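PDB 2FGQ: outer membrane porin protein 32 from Delftia acidovorans, which forms trimeric, anion-selective channels through the bacterial outer membrane. Local coordinates for residues 285-290 with 327-332. Residues are numbered along the deposited sequence; the frame is centred on the assembly and turned at random.
Sequences RTALYG and GIRHAF. With SO4 (sulfate ion), chain F.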
ATOM      1  N   ARG A 285     -10.083  22.554 -11.176  1.00 17.04           N
ATOM      2  CA  ARG A 285      -9.339  21.432 -10.618  1.00 16.05           C
ATOM      3  C   ARG A 285      -7.832  21.526 -10.749  1.00 14.51           C
ATOM      4  O   ARG A 285      -7.127  20.803 -10.080  1.00 15.18           O
ATOM      5  CB  ARG A 285      -9.809  20.109 -11.259  1.00 17.70           C
ATOM      6  CG  ARG A 285     -11.276  19.680 -10.930  1.00 22.03           C
ATOM      7  CD  ARG A 285     -11.895  18.672 -11.985  1.00 27.09           C
ATOM      8  NE  ARG A 285     -10.922  17.632 -12.221  1.00 31.65           N
ATOM      9  CZ  ARG A 285     -10.789  16.899 -13.290  1.00 33.17           C
ATOM     10  NH1 ARG A 285     -11.610  17.016 -14.344  1.00 31.86           N
ATOM     11  NH2 ARG A 285      -9.816  16.002 -13.291  1.00 34.31           N
ATOM     12  N   THR A 286      -7.326  22.404 -11.604  1.00 13.50           N
ATOM     13  CA  THR A 286      -5.883  22.467 -11.862  1.00 12.65           C
ATOM     14  C   THR A 286      -5.340  23.892 -11.623  1.00 12.58           C
ATOM     15  O   THR A 286      -5.860  24.852 -12.184  1.00 13.57           O
ATOM     16  CB  THR A 286      -5.599  22.101 -13.310  1.00 13.74           C
ATOM     17  OG1 THR A 286      -6.041  20.748 -13.531  1.00 15.00           O
ATOM     18  CG2 THR A 286      -4.125  22.102 -13.567  1.00 15.10           C
ATOM     19  N   ALA A 287      -4.311  24.011 -10.797  1.00 12.10           N
ATOM     20  CA  ALA A 287      -3.688  25.304 -10.506  1.00 13.13           C
ATOM     21  C   ALA A 287      -2.187  25.199 -10.553  1.00 12.68           C
ATOM     22  O   ALA A 287      -1.607  24.159 -10.257  1.00 13.05           O
ATOM     23  CB  ALA A 287      -4.102  25.778  -9.119  1.00 14.78           C
ATOM     24  N   LEU A 288      -1.557  26.294 -10.962  1.00 13.10           N
ATOM     25  CA  LEU A 288      -0.134  26.506 -10.767  1.00 12.94           C
ATOM     26  C   LEU A 288       0.036  27.363  -9.517  1.00 12.66           C
ATOM     27  O   LEU A 288      -0.806  28.203  -9.206  1.00 14.84           O
ATOM     28  CB  LEU A 288       0.439  27.205 -11.995  1.00 14.32           C
ATOM     29  CG  LEU A 288       0.938  26.467 -13.219  1.00 22.48           C
ATOM     30  CD1 LEU A 288       0.659  25.028 -13.335  1.00 21.62           C
ATOM     31  CD2 LEU A 288       0.869  27.340 -14.542  1.00 21.23           C
ATOM     32  N   TYR A 289       1.137  27.192  -8.813  1.00 11.34           N
ATOM     33  CA  TYR A 289       1.341  27.964  -7.605  1.00 11.53           C
ATOM     34  C   TYR A 289       2.790  28.209  -7.316  1.00 11.09           C
ATOM     35  O   TYR A 289       3.672  27.529  -7.815  1.00 11.72           O
ATOM     36  CB  TYR A 289       0.685  27.271  -6.390  1.00 11.66           C
ATOM     37  CG  TYR A 289       1.358  25.959  -6.010  1.00 10.74           C
ATOM     38  CD1 TYR A 289       0.913  24.745  -6.501  1.00 10.93           C
ATOM     39  CD2 TYR A 289       2.454  25.948  -5.173  1.00 12.62           C
ATOM     40  CE1 TYR A 289       1.557  23.550  -6.174  1.00 11.40           C
ATOM     41  CE2 TYR A 289       3.112  24.765  -4.851  1.00 12.27           C
ATOM     42  CZ  TYR A 289       2.634  23.556  -5.309  1.00 10.14           C
ATOM     43  OH  TYR A 289       3.269  22.397  -4.933  1.00 12.54           O
ATOM     44  N   GLY A 290       3.028  29.231  -6.500  1.00 11.97           N
ATOM     45  CA  GLY A 290       4.338  29.524  -5.965  1.00 12.04           C
ATOM     46  C   GLY A 290       4.263  30.001  -4.541  1.00 11.91           C
ATOM     47  O   GLY A 290       3.348  30.749  -4.190  1.00 13.90           O
ATOM     48  N   GLY A 327       4.946  24.855  -8.329  1.00 10.72           N
ATOM     49  CA  GLY A 327       4.348  23.563  -8.633  1.00 11.02           C
ATOM     50  C   GLY A 327       2.994  23.629  -9.299  1.00 11.54           C
ATOM     51  O   GLY A 327       2.497  24.685  -9.681  1.00 11.22           O
ATOM     52  N   ILE A 328       2.421  22.442  -9.462  1.00 10.74           N
ATOM     53  CA  ILE A 328       1.114  22.253 -10.051  1.00 11.16           C
ATOM     54  C   ILE A 328       0.328  21.390  -9.085  1.00 11.60           C
ATOM     55  O   ILE A 328       0.850  20.422  -8.508  1.00 12.68           O
ATOM     56  CB  ILE A 328       1.220  21.597 -11.464  1.00 12.79           C
ATOM     57  CG1 ILE A 328      -0.170  21.376 -12.089  1.00 13.45           C
ATOM     58  CG2 ILE A 328       1.971  20.293 -11.472  1.00 13.28           C
ATOM     59  CD1 ILE A 328      -0.150  21.060 -13.573  1.00 14.94           C
ATOM     60  N   ARG A 329      -0.943  21.740  -8.939  1.00 11.25           N
ATOM     61  CA  ARG A 329      -1.867  20.927  -8.163  1.00 10.88           C
ATOM     62  C   ARG A 329      -2.999  20.508  -9.089  1.00 11.14           C
ATOM     63  O   ARG A 329      -3.655  21.351  -9.700  1.00 11.90           O
ATOM     64  CB  ARG A 329      -2.400  21.781  -7.016  1.00 11.84           C
ATOM     65  CG  ARG A 329      -3.557  21.161  -6.299  1.00 15.83           C
ATOM     66  CD  ARG A 329      -4.749  22.119  -6.442  1.00 26.50           C
ATOM     67  NE  ARG A 329      -4.578  22.809  -5.274  1.00 20.03           N
ATOM     68  CZ  ARG A 329      -4.947  24.045  -4.849  1.00 20.51           C
ATOM     69  NH1 ARG A 329      -5.602  25.030  -5.520  1.00 23.87           N
ATOM     70  NH2 ARG A 329      -4.620  24.281  -3.599  1.00 19.13           N
ATOM     71  N   HIS A 330      -3.252  19.212  -9.177  1.00 10.93           N
ATOM     72  CA  HIS A 330      -4.301  18.680 -10.026  1.00 11.15           C
ATOM     73  C   HIS A 330      -5.205  17.791  -9.174  1.00 11.03           C
ATOM     74  O   HIS A 330      -4.781  16.738  -8.678  1.00 12.07           O
ATOM     75  CB  HIS A 330      -3.762  17.879 -11.185  1.00 12.65           C
ATOM     76  CG  HIS A 330      -4.838  17.396 -12.079  1.00 11.94           C
ATOM     77  ND1 HIS A 330      -5.192  16.067 -12.211  1.00 17.29           N
ATOM     78  CD2 HIS A 330      -5.699  18.092 -12.849  1.00 10.75           C
ATOM     79  CE1 HIS A 330      -6.221  15.984 -13.052  1.00 15.52           C
ATOM     80  NE2 HIS A 330      -6.524  17.193 -13.472  1.00 20.19           N
ATOM     81  N   ALA A 331      -6.446  18.213  -9.050  1.00 12.30           N
ATOM     82  CA  ALA A 331      -7.472  17.458  -8.311  1.00 12.41           C
ATOM     83  C   ALA A 331      -8.278  16.624  -9.278  1.00 14.82           C
ATOM     84  O   ALA A 331      -8.483  17.019 -10.424  1.00 16.09           O
ATOM     85  CB  ALA A 331      -8.402  18.411  -7.572  1.00 13.97           C
ATOM     86  N   PHE A 332      -8.765  15.477  -8.796  1.00 15.40           N
ATOM     87  CA  PHE A 332      -9.631  14.630  -9.596  1.00 17.80           C
ATOM     88  C   PHE A 332     -10.698  13.981  -8.730  1.00 19.06           C
ATOM     89  O   PHE A 332     -10.620  13.995  -7.491  1.00 18.38           O
ATOM     90  CB  PHE A 332      -8.822  13.595 -10.371  1.00 17.46           C
ATOM     91  CG  PHE A 332      -7.975  12.690  -9.516  1.00 17.57           C
ATOM     92  CD1 PHE A 332      -8.473  11.468  -9.053  1.00 17.89           C
ATOM     93  CD2 PHE A 332      -6.680  13.018  -9.191  1.00 19.05           C
ATOM     94  CE1 PHE A 332      -7.697  10.627  -8.279  1.00 16.93           C
ATOM     95  CE2 PHE A 332      -5.912  12.171  -8.399  1.00 18.29           C
ATOM     96  CZ  PHE A 332      -6.452  10.960  -7.944  1.00 18.55           C
ATOM     97  OXT PHE A 332     -11.671  13.479  -9.325  1.00 22.50           O
TER
HETATM   98  S   SO4 F 600      -6.084  27.561  -2.266  1.00 44.17           S
HETATM   99  O1  SO4 F 600      -6.358  27.646  -3.707  1.00 40.63           O
HETATM  100  O2  SO4 F 600      -5.732  28.891  -1.746  1.00 40.54           O
HETATM  101  O3  SO4 F 600      -7.306  27.115  -1.583  1.00 44.39           O
HETATM  102  O4  SO4 F 600      -4.998  26.611  -2.001  1.00 40.16           O
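The last two strands of the porin beta barrel, 286-297 and 320-331, run antiparallel; among their hydrogen-bonded pairs are Ala-287 with Arg-329 and Tyr-289 with Gly-327, where Tyr-289 N reaches Gly-327 O at 3.0 Å. Chi1 of 67° sets Tyr-289 CG between its own backbone N and carbonyl carbon, which lays the ring across the neighbouring strand. Gly-327 CA sits 4.0 Å from the Tyr-289 ring centroid, a CH-pi contact over one face; the absence of a side chain at Gly-327 lets the ring lie this close. Beyond it, Tyr-289 OH bonds Asp-11 and Asn-13. A leucine in place of Tyr-289 would probably leave Gly-327 without its aromatic cover and Asp-11 without its hydroxyl partner. On the same inner face, a sulfate, probably from the crystallisation liquor, is hydrogen-bonded by Arg-329, NH2 2.9 Å from O4 and NH1 bonding O1, and also by Lys-256. Leu-288 CD1 packs 3.9 Å from Ile-328 CG1 on the outer face, where Thr-286 OG1 bonds Glu-45 of the second subunit. At the strand end Arg-285 turns its guanidinium edge to Ala-331 O, NE lying 3.1 Å away and NH2 bonding weakly. Pore-facing polar groups backed by a subunit-facing outer surface are typical of the trimeric 16-stranded porin barrel.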